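Side-chain contacts in lipopolysaccharide biosynthesis protein wbpB (Thermus thermophilus, PDB 3O9Z), which acts as an NAD-dependent dehydrogenase in bacterial lipopolysaccharide biosynthesis, on the route to 2,3-diacetamido-2,3-dideoxy-D-mannuronic acid: residues E102-L107 / L180-G185; E110-L115 / E283-I288; L132-S137 / H266-R271. All blocks are in the same frame, centred on the assembly; numbering follows the deposited sequence.

Contact 1 of 3, residues E102-L107 / L180-G185; sequences EKPLVL and LATNIG. With NAD (nicotinamide-adenine-dinucleotide), chain E; AKG (2-oxoglutaric acid), chain F.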
loop_
_atom_site.group_PDB
_atom_site.type_symbol
_atom_site.label_atom_id
_atom_site.label_comp_id
_atom_site.label_asym_id
_atom_site.label_seq_id
_atom_site.Cartn_x
_atom_site.Cartn_y
_atom_site.Cartn_z
ATOM N N GLU A 102 -0.848 21.555 6.994
ATOM C CA GLU A 102 -0.840 21.175 8.411
ATOM C C GLU A 102 0.522 21.409 9.030
ATOM O O GLU A 102 1.565 21.379 8.366
ATOM C CB GLU A 102 -1.273 19.712 8.571
ATOM C CG GLU A 102 -2.777 19.555 8.684
ATOM C CD GLU A 102 -3.356 20.138 9.960
ATOM O OE1 GLU A 102 -2.518 20.495 10.863
ATOM O OE2 GLU A 102 -4.589 20.209 10.121
ATOM N N LYS A 103 0.516 21.478 10.366
ATOM C CA LYS A 103 1.762 21.447 11.138
ATOM C C LYS A 103 2.391 20.054 11.115
ATOM O O LYS A 103 1.697 19.048 10.871
ATOM C CB LYS A 103 1.557 21.961 12.577
ATOM C CG LYS A 103 0.313 21.444 13.323
ATOM C CD LYS A 103 0.159 19.909 13.467
ATOM C CE LYS A 103 1.272 19.251 14.276
ATOM N NZ LYS A 103 0.936 17.761 14.297
ATOM N N PRO A 104 3.698 19.966 11.314
ATOM C CA PRO A 104 4.693 21.067 11.220
ATOM C C PRO A 104 4.708 21.499 9.760
ATOM O O PRO A 104 4.570 20.656 8.875
ATOM C CB PRO A 104 6.021 20.381 11.582
ATOM C CG PRO A 104 5.807 18.920 11.100
ATOM C CD PRO A 104 4.353 18.656 11.440
ATOM N N LEU A 105 4.885 22.787 9.475
ATOM C CA LEU A 105 4.872 23.240 8.075
ATOM C C LEU A 105 5.812 22.417 7.193
ATOM O O LEU A 105 5.402 21.947 6.108
ATOM C CB LEU A 105 5.249 24.757 8.062
ATOM C CG LEU A 105 5.129 25.496 6.707
ATOM C CD1 LEU A 105 3.787 25.172 6.084
ATOM C CD2 LEU A 105 5.240 27.013 6.972
ATOM N N VAL A 106 7.065 22.242 7.606
ATOM C CA VAL A 106 8.005 21.311 7.020
ATOM C C VAL A 106 8.855 20.716 8.139
ATOM O O VAL A 106 8.680 21.118 9.307
ATOM C CB VAL A 106 8.925 21.924 5.934
ATOM C CG1 VAL A 106 8.091 22.524 4.776
ATOM C CG2 VAL A 106 9.824 23.057 6.571
ATOM N N LEU A 107 9.727 19.783 7.812
ATOM C CA LEU A 107 10.538 19.082 8.813
ATOM C C LEU A 107 11.834 19.809 9.125
ATOM O O LEU A 107 12.368 19.690 10.216
ATOM C CB LEU A 107 10.828 17.622 8.429
ATOM C CG LEU A 107 9.604 16.688 8.463
ATOM C CD1 LEU A 107 10.103 15.271 8.070
ATOM C CD2 LEU A 107 9.053 16.824 9.907
ATOM N N LEU A 180 8.693 12.524 17.979
ATOM C CA LEU A 180 7.656 12.998 18.900
ATOM C C LEU A 180 7.683 14.518 19.128
ATOM O O LEU A 180 6.651 15.177 19.117
ATOM C CB LEU A 180 7.761 12.195 20.208
ATOM C CG LEU A 180 6.697 12.544 21.250
ATOM C CD1 LEU A 180 5.381 12.005 20.756
ATOM C CD2 LEU A 180 7.063 11.879 22.579
ATOM N N ALA A 181 8.894 15.049 19.340
ATOM C CA ALA A 181 9.005 16.488 19.622
ATOM C C ALA A 181 8.632 17.368 18.444
ATOM O O ALA A 181 8.207 18.519 18.633
ATOM C CB ALA A 181 10.439 16.819 20.065
ATOM N N THR A 182 8.639 16.798 17.244
ATOM C CA THR A 182 8.145 17.529 16.083
ATOM C C THR A 182 6.650 17.267 15.893
ATOM O O THR A 182 5.838 18.186 15.832
ATOM C CB THR A 182 8.879 17.088 14.827
ATOM O OG1 THR A 182 10.257 17.488 14.903
ATOM C CG2 THR A 182 8.286 17.747 13.575
ATOM N N ASN A 183 6.302 15.991 15.755
ATOM C CA ASN A 183 4.944 15.647 15.370
ATOM C C ASN A 183 3.929 16.147 16.363
ATOM O O ASN A 183 2.923 16.666 15.926
ATOM C CB ASN A 183 4.797 14.139 15.191
ATOM C CG ASN A 183 3.476 13.778 14.573
ATOM O OD1 ASN A 183 3.109 14.339 13.541
ATOM N ND2 ASN A 183 2.702 12.907 15.238
ATOM N N ILE A 184 4.189 15.989 17.664
ATOM C CA ILE A 184 3.255 16.517 18.639
ATOM C C ILE A 184 3.808 17.832 19.187
ATOM O O ILE A 184 3.085 18.796 19.283
ATOM C CB ILE A 184 3.048 15.509 19.765
ATOM C CG1 ILE A 184 2.596 14.154 19.206
ATOM C CG2 ILE A 184 1.999 16.059 20.747
ATOM C CD1 ILE A 184 1.249 14.129 18.479
ATOM N N GLY A 185 5.086 17.863 19.512
ATOM C CA GLY A 185 5.668 19.037 20.195
ATOM C C GLY A 185 5.668 20.324 19.419
ATOM O O GLY A 185 5.677 21.396 20.046
HETATM P PA NAD E . -3.453 10.043 9.075
HETATM O O1A NAD E . -4.777 9.806 9.698
HETATM O O2A NAD E . -2.349 8.975 9.063
HETATM O O5B NAD E . -3.868 10.445 7.605
HETATM C C5B NAD E . -2.796 10.654 6.728
HETATM C C4B NAD E . -3.342 10.585 5.281
HETATM O O4B NAD E . -2.323 10.980 4.326
HETATM C C3B NAD E . -3.665 9.102 4.947
HETATM O O3B NAD E . -5.030 8.947 4.508
HETATM C C2B NAD E . -2.626 8.706 3.884
HETATM O O2B NAD E . -3.078 7.734 2.931
HETATM C C1B NAD E . -2.473 10.100 3.205
HETATM N N9A NAD E . -1.232 10.147 2.388
HETATM C C8A NAD E . -0.076 9.428 2.371
HETATM N N7A NAD E . 0.722 9.839 1.389
HETATM C C5A NAD E . 0.042 10.796 0.678
HETATM C C6A NAD E . 0.327 11.601 -0.489
HETATM N N6A NAD E . 1.500 11.429 -1.173
HETATM N N1A NAD E . -0.653 12.445 -0.790
HETATM C C2A NAD E . -1.818 12.666 -0.196
HETATM N N3A NAD E . -2.120 11.902 0.886
HETATM C C4A NAD E . -1.193 11.034 1.304
HETATM O O3 NAD E . -2.811 11.354 9.731
HETATM P PN NAD E . -3.454 12.662 10.296
HETATM O O1N NAD E . -3.543 12.545 11.817
HETATM O O2N NAD E . -4.691 13.014 9.518
HETATM O O5D NAD E . -2.285 13.736 10.117
HETATM C C5D NAD E . -2.290 14.360 8.858
HETATM C C4D NAD E . -1.473 15.654 9.025
HETATM O O4D NAD E . -2.280 16.506 9.869
HETATM C C3D NAD E . -0.095 15.507 9.687
HETATM O O3D NAD E . 0.735 16.573 9.126
HETATM C C2D NAD E . -0.416 15.887 11.141
HETATM O O2D NAD E . 0.699 16.455 11.811
HETATM C C1D NAD E . -1.572 16.891 11.062
HETATM N N1N NAD E . -2.425 16.888 12.249
HETATM C C2N NAD E . -2.735 18.031 12.824
HETATM C C3N NAD E . -3.543 18.156 13.936
HETATM C C7N NAD E . -3.715 19.516 14.479
HETATM O O7N NAD E . -3.557 20.535 13.773
HETATM N N7N NAD E . -4.176 19.550 15.724
HETATM C C4N NAD E . -4.085 16.978 14.465
HETATM C C5N NAD E . -3.810 15.792 13.782
HETATM C C6N NAD E . -2.990 15.742 12.657
HETATM C C1 AKG F . -1.418 15.505 16.109
HETATM O O1 AKG F . -1.901 14.456 16.609
HETATM O O2 AKG F . -0.711 15.476 15.096
HETATM C C2 AKG F . -1.745 16.825 16.605
HETATM O O5 AKG F . -1.242 17.803 16.057
HETATM C C3 AKG F . -2.658 16.993 17.790
HETATM C C4 AKG F . -1.784 17.105 19.038
HETATM C C5 AKG F . -2.570 17.102 20.334
HETATM O O3 AKG F . -3.465 16.252 20.503
HETATM O O4 AKG F . -2.315 17.944 21.198
#
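Lys103 reaches Asn183 with its terminal nitrogen: NZ lies 2.8 Å from the backbone O of Asn183, at a C=O...donor angle of 165°, almost in line with the carbonyl. The chain gets there by folding up. CG stands between the backbone N and the carbonyl carbon (chi1 45°), two further bends follow, and the last bond is extended. NZ is gripped by three bonds in all, the others running to NAD O2D at 2.8 Å and 2-oxoglutarate O5 at 2.8 Å, so it joins cofactor, keto ligand and protein. Glu102, Lys103 and Pro104 form the Glu-Lys-Pro motif of the Gfo/Idh/MocA oxidoreductases, with a cis peptide before Pro104, in the loop that follows Rossmann strand 98-101. That proline meets Thr182 at about a right angle, CG against CG2 at 3.7 Å, and Leu107 CD2 touches the same methyl at 3.9 Å. CG2 can face both because it stands anti to the backbone N, which leaves OG1 beside that N, hydrogen-bonded to Arg295 and to Gly178 O. The Asn183 amide is fixed at both ends, OD1 by Asn82 ND2 and ND2 by Tyr166 OH.

Contact 2 of 3, residues E110-L115 / E283-I288; sequences EEIARL and EAAEAI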
loop_
_atom_site.group_PDB
_atom_site.type_symbol
_atom_site.label_atom_id
_atom_site.label_comp_id
_atom_site.label_asym_id
_atom_site.label_seq_id
_atom_site.Cartn_x
_atom_site.Cartn_y
_atom_site.Cartn_z
ATOM N N GLU A 110 16.364 23.768 6.328
ATOM C CA GLU A 110 16.830 23.872 4.921
ATOM C C GLU A 110 15.608 23.923 3.996
ATOM O O GLU A 110 15.597 24.636 2.991
ATOM C CB GLU A 110 17.702 22.681 4.583
ATOM C CG GLU A 110 18.263 22.638 3.163
ATOM C CD GLU A 110 19.071 21.381 2.931
ATOM O OE1 GLU A 110 19.235 20.973 1.759
ATOM O OE2 GLU A 110 19.537 20.798 3.936
ATOM N N GLU A 111 14.520 23.236 4.372
ATOM C CA GLU A 111 13.299 23.243 3.569
ATOM C C GLU A 111 12.614 24.610 3.652
ATOM O O GLU A 111 12.128 25.143 2.649
ATOM C CB GLU A 111 12.337 22.097 3.992
ATOM C CG GLU A 111 12.948 20.741 3.690
ATOM C CD GLU A 111 12.181 19.588 4.309
ATOM O OE1 GLU A 111 11.571 19.807 5.370
ATOM O OE2 GLU A 111 12.150 18.506 3.677
ATOM N N ILE A 112 12.565 25.226 4.844
ATOM C CA ILE A 112 12.061 26.576 5.007
ATOM C C ILE A 112 12.876 27.523 4.078
ATOM O O ILE A 112 12.219 28.315 3.384
ATOM C CB ILE A 112 12.188 27.076 6.482
ATOM C CG1 ILE A 112 11.204 26.321 7.403
ATOM C CG2 ILE A 112 11.971 28.576 6.544
ATOM C CD1 ILE A 112 9.758 26.680 7.258
ATOM N N ALA A 113 14.207 27.384 4.070
ATOM C CA ALA A 113 15.066 28.284 3.271
ATOM C C ALA A 113 14.790 28.101 1.771
ATOM O O ALA A 113 14.710 29.090 1.023
ATOM C CB ALA A 113 16.512 28.047 3.593
ATOM N N ARG A 114 14.619 26.863 1.320
ATOM C CA ARG A 114 14.388 26.619 -0.090
ATOM C C ARG A 114 13.006 27.115 -0.451
ATOM O O ARG A 114 12.798 27.686 -1.541
ATOM C CB ARG A 114 14.560 25.137 -0.436
ATOM C CG ARG A 114 15.901 24.476 -0.230
ATOM C CD ARG A 114 16.971 24.893 -1.234
ATOM N NE ARG A 114 18.306 24.710 -0.657
ATOM C CZ ARG A 114 19.451 24.858 -1.322
ATOM N NH1 ARG A 114 19.442 25.191 -2.606
ATOM N NH2 ARG A 114 20.609 24.668 -0.702
ATOM N N LEU A 115 12.003 26.926 0.415
ATOM C CA LEU A 115 10.686 27.491 0.212
ATOM C C LEU A 115 10.621 29.001 0.096
ATOM O O LEU A 115 9.893 29.517 -0.740
ATOM C CB LEU A 115 9.629 26.931 1.197
ATOM C CG LEU A 115 9.305 25.441 1.194
ATOM C CD1 LEU A 115 8.158 25.286 2.245
ATOM C CD2 LEU A 115 8.805 25.051 -0.221
ATOM N N GLU A 283 6.882 33.038 10.335
ATOM C CA GLU A 283 6.215 32.709 11.594
ATOM C C GLU A 283 6.556 31.292 12.043
ATOM O O GLU A 283 6.818 31.048 13.218
ATOM C CB GLU A 283 4.705 32.866 11.497
ATOM C CG GLU A 283 4.233 34.315 11.515
ATOM C CD GLU A 283 4.435 35.043 10.190
ATOM O OE1 GLU A 283 4.591 36.284 10.230
ATOM O OE2 GLU A 283 4.456 34.419 9.101
ATOM N N ALA A 284 6.608 30.359 11.101
ATOM C CA ALA A 284 6.754 28.939 11.475
ATOM C C ALA A 284 8.190 28.501 11.720
ATOM O O ALA A 284 8.506 27.436 12.313
ATOM C CB ALA A 284 6.143 28.080 10.321
ATOM N N ALA A 285 9.126 29.316 11.216
ATOM C CA ALA A 285 10.476 28.819 11.135
ATOM C C ALA A 285 11.102 28.505 12.502
ATOM O O ALA A 285 11.821 27.548 12.616
ATOM C CB ALA A 285 11.405 29.858 10.411
ATOM N N GLU A 286 10.888 29.375 13.492
ATOM C CA GLU A 286 11.609 29.168 14.739
ATOM C C GLU A 286 11.308 27.841 15.437
ATOM O O GLU A 286 12.211 27.144 15.872
ATOM C CB GLU A 286 11.343 30.324 15.685
ATOM C CG GLU A 286 11.978 30.140 17.085
ATOM C CD GLU A 286 13.483 30.013 17.138
ATOM O OE1 GLU A 286 14.021 29.605 18.198
ATOM O OE2 GLU A 286 14.186 30.291 16.135
ATOM N N ALA A 287 10.025 27.483 15.481
ATOM C CA ALA A 287 9.699 26.209 16.128
ATOM C C ALA A 287 10.194 25.007 15.354
ATOM O O ALA A 287 10.634 24.042 15.930
ATOM C CB ALA A 287 8.187 26.118 16.310
ATOM N N ILE A 288 10.232 25.159 14.022
ATOM C CA ILE A 288 10.878 24.121 13.222
ATOM C C ILE A 288 12.392 23.942 13.447
ATOM O O ILE A 288 12.928 22.854 13.535
ATOM C CB ILE A 288 10.519 24.341 11.724
ATOM C CG1 ILE A 288 9.037 23.959 11.505
ATOM C CG2 ILE A 288 11.389 23.489 10.816
ATOM C CD1 ILE A 288 8.462 24.573 10.274
#
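Two helices approach here with Ile112 CA and Ala285 CA 6.7 Å apart, the shortest CA separation between 110-115 and 283-288. The first belongs to helix 109-122, the connection of a beta-alpha-beta crossover between parallel strands 98-101 and 126-128 of the Rossmann sheet. The second belongs to helix 281-294, which follows strand 279-280, the antiparallel strand at the end of that sheet. One side chain carries the interface. Ile112 points its CB at the other helix and divides the work between its branches: CG2 rests on the methyl of Ala285, 4.1 Å from CB, while CD1 meets CD1 of Ile288. The split follows from the torsions, since CG2 stands anti to the backbone N and CG1 beside it, with a further bend at chi2 (-73°) swinging CD1 round. Ile288 keeps a more extended chi2 (159°), and the two isoleucines cross obliquely. The contact is wholly apolar and small, burying 130 Å² over both sides. Leu281 and Val106 also touch Ile112, whereas Ala287 faces helix 186-196, where it packs on Phe189. The closest approach between the two segments is Ile112 CD1 to Ile288 CD1, 3.9 Å.

Contact 3 of 3, residues L132-S137 / H266-R271; sequences LRVHPS and HTEVYR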
loop_
_atom_site.group_PDB
_atom_site.type_symbol
_atom_site.label_atom_id
_atom_site.label_comp_id
_atom_site.label_asym_id
_atom_site.label_seq_id
_atom_site.Cartn_x
_atom_site.Cartn_y
_atom_site.Cartn_z
ATOM N N LEU A 132 -3.075 26.850 17.888
ATOM C CA LEU A 132 -2.896 27.508 19.188
ATOM C C LEU A 132 -2.799 29.029 19.065
ATOM O O LEU A 132 -3.153 29.765 20.003
ATOM C CB LEU A 132 -1.694 26.926 19.936
ATOM C CG LEU A 132 -1.827 25.473 20.388
ATOM C CD1 LEU A 132 -0.621 25.110 21.260
ATOM C CD2 LEU A 132 -3.112 25.303 21.135
ATOM N N ARG A 133 -2.341 29.516 17.913
ATOM C CA ARG A 133 -2.231 30.974 17.739
ATOM C C ARG A 133 -3.582 31.666 17.579
ATOM O O ARG A 133 -3.650 32.903 17.596
ATOM C CB ARG A 133 -1.320 31.335 16.567
ATOM C CG ARG A 133 0.095 30.845 16.733
ATOM C CD ARG A 133 0.971 31.431 15.650
ATOM N NE ARG A 133 2.349 30.981 15.695
ATOM C CZ ARG A 133 3.364 31.722 15.280
ATOM N NH1 ARG A 133 3.149 32.955 14.821
ATOM N NH2 ARG A 133 4.596 31.237 15.301
ATOM N N VAL A 134 -4.655 30.894 17.411
ATOM C CA VAL A 134 -5.997 31.469 17.436
ATOM C C VAL A 134 -6.820 31.009 18.639
ATOM O O VAL A 134 -8.021 31.270 18.755
ATOM C CB VAL A 134 -6.738 31.240 16.076
ATOM C CG1 VAL A 134 -5.893 31.823 14.951
ATOM C CG2 VAL A 134 -6.989 29.734 15.831
ATOM N N HIS A 135 -6.187 30.285 19.560
ATOM C CA HIS A 135 -6.912 29.875 20.751
ATOM C C HIS A 135 -7.197 31.064 21.650
ATOM O O HIS A 135 -6.270 31.759 22.030
ATOM C CB HIS A 135 -6.074 28.848 21.517
ATOM C CG HIS A 135 -6.841 28.131 22.586
ATOM N ND1 HIS A 135 -7.378 28.772 23.680
ATOM C CD2 HIS A 135 -7.193 26.829 22.709
ATOM C CE1 HIS A 135 -7.996 27.890 24.450
ATOM N NE2 HIS A 135 -7.901 26.704 23.880
ATOM N N PRO A 136 -8.472 31.345 21.959
ATOM C CA PRO A 136 -8.776 32.566 22.698
ATOM C C PRO A 136 -8.053 32.719 24.038
ATOM O O PRO A 136 -7.717 33.846 24.407
ATOM C CB PRO A 136 -10.294 32.472 22.923
ATOM C CG PRO A 136 -10.763 31.662 21.762
ATOM C CD PRO A 136 -9.695 30.621 21.558
ATOM N N SER A 137 -7.793 31.620 24.753
ATOM C CA SER A 137 -7.124 31.735 26.050
ATOM C C SER A 137 -5.662 32.118 25.874
ATOM O O SER A 137 -5.055 32.778 26.724
ATOM C CB SER A 137 -7.173 30.395 26.788
ATOM O OG SER A 137 -8.483 30.136 27.251
ATOM N N HIS A 266 -9.842 24.959 13.285
ATOM C CA HIS A 266 -9.314 24.958 11.931
ATOM C C HIS A 266 -9.999 25.996 11.026
ATOM O O HIS A 266 -9.380 26.538 10.129
ATOM C CB HIS A 266 -9.420 23.560 11.303
ATOM C CG HIS A 266 -8.261 22.664 11.630
ATOM N ND1 HIS A 266 -7.879 22.389 12.929
ATOM C CD2 HIS A 266 -7.380 22.028 10.825
ATOM C CE1 HIS A 266 -6.832 21.578 12.904
ATOM N NE2 HIS A 266 -6.520 21.341 11.645
ATOM N N THR A 267 -11.290 26.209 11.247
ATOM C CA THR A 267 -11.979 27.128 10.333
ATOM C C THR A 267 -11.430 28.549 10.537
ATOM O O THR A 267 -11.136 29.266 9.580
ATOM C CB THR A 267 -13.486 27.084 10.581
ATOM O OG1 THR A 267 -13.983 25.794 10.186
ATOM C CG2 THR A 267 -14.182 28.200 9.793
ATOM N N GLU A 268 -11.168 28.891 11.798
ATOM C CA GLU A 268 -10.495 30.159 12.060
ATOM C C GLU A 268 -9.085 30.340 11.486
ATOM O O GLU A 268 -8.769 31.385 10.943
ATOM C CB GLU A 268 -10.542 30.448 13.563
ATOM C CG GLU A 268 -9.837 31.750 13.948
ATOM C CD GLU A 268 -10.538 32.991 13.447
ATOM O OE1 GLU A 268 -11.759 32.931 13.142
ATOM O OE2 GLU A 268 -9.840 34.029 13.404
ATOM N N VAL A 269 -8.220 29.319 11.498
ATOM C CA VAL A 269 -7.000 29.392 10.731
ATOM C C VAL A 269 -7.260 29.682 9.246
ATOM O O VAL A 269 -6.500 30.391 8.614
ATOM C CB VAL A 269 -6.196 28.086 10.951
ATOM C CG1 VAL A 269 -4.929 28.063 10.145
ATOM C CG2 VAL A 269 -5.884 27.975 12.452
ATOM N N TYR A 270 -8.251 29.004 8.663
ATOM C CA TYR A 270 -8.486 29.134 7.221
ATOM C C TYR A 270 -8.903 30.565 6.907
ATOM O O TYR A 270 -8.388 31.207 5.998
ATOM C CB TYR A 270 -9.610 28.183 6.784
ATOM C CG TYR A 270 -9.125 26.875 6.208
ATOM C CD1 TYR A 270 -9.315 26.593 4.863
ATOM C CD2 TYR A 270 -8.518 25.919 7.009
ATOM C CE1 TYR A 270 -8.866 25.393 4.314
ATOM C CE2 TYR A 270 -8.082 24.726 6.482
ATOM C CZ TYR A 270 -8.258 24.468 5.147
ATOM O OH TYR A 270 -7.787 23.320 4.570
ATOM N N ARG A 271 -9.810 31.050 7.737
ATOM C CA ARG A 271 -10.223 32.448 7.583
ATOM C C ARG A 271 -9.065 33.448 7.650
ATOM O O ARG A 271 -8.931 34.342 6.808
ATOM C CB ARG A 271 -11.272 32.777 8.634
ATOM C CG ARG A 271 -11.820 34.185 8.454
ATOM C CD ARG A 271 -12.569 34.704 9.680
ATOM N NE ARG A 271 -11.668 35.033 10.787
ATOM C CZ ARG A 271 -10.904 36.123 10.850
ATOM N NH1 ARG A 271 -10.889 36.997 9.851
ATOM N NH2 ARG A 271 -10.131 36.338 11.909
#
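Arg271 NH2 donates a 2.8 Å bond to OE2 of Glu268, the residue whose CG lies against Val134 across the contact. This salt bridge joins residues three apart on helix 266-274, which precedes strand 279-280 of the Rossmann sheet. Val134 lies in the 3-10 turn 132-134, after strand 126-128 of the same sheet and just before helix 136-146, which leads towards the second, C-terminal alpha/beta domain. The arginine grips side-on with two nitrogens, one to each carboxylate oxygen. NH2 meets OE2 on its syn side, whereas NE, 3.2 Å from OE1, approaches that oxygen from above the carboxylate plane although the N-H...O angle is a straight 173°. The pair of hydrogen bonds fixes the rotation of the Glu268 carboxylate. Glu268 serves two surfaces because its chain leaves with CG anti to the backbone N and then bends at chi2: the CG methylene sits 3.8 Å from Val134 CB, and the charged end turns along the helix to Arg271. Val134 and Glu268 meet at a slant. Val134 directs its CB toward the helix and also offers CG2, flanked by its own backbone N and carbonyl carbon, to Val269, which it crosses at about a right angle. Next along the chain, His135 caps helix 136-146: ND1 accepts from Ser137 N at 3.1 Å, with the donor only 6° out of the ring plane. Arg133 is held elsewhere, by a salt bridge from NE to Asp190 OD2, while His266 on the first turn of its helix touches NAD. Between the valines the nearest atoms are Val134 CG2 and Val269 CG2, 4.0 Å apart.

From the N terminus, the first halves of all three contacts come in order, 102-107, 110-115 and 132-137, before any partner appears. Contact 1 closes first, when 180-185 returns to the cofactor loop. Contact 3 closes at 266-271 and contact 2 at 283-288, so contact 3 is nested inside the loop of contact 2, and contact 1 crosses both. Contact 1 joins the Rossmann part to the C-terminal alpha/beta part at the ligands; the other two bring late helices back to the Rossmann sheet and its exit. Neighbouring contacts touch directly: Val106 CG2 lies 3.6 Å from Ile112 CG1, and Glu102 OE2 lies 2.7 Å from His266 NE2, a probable hydrogen bond.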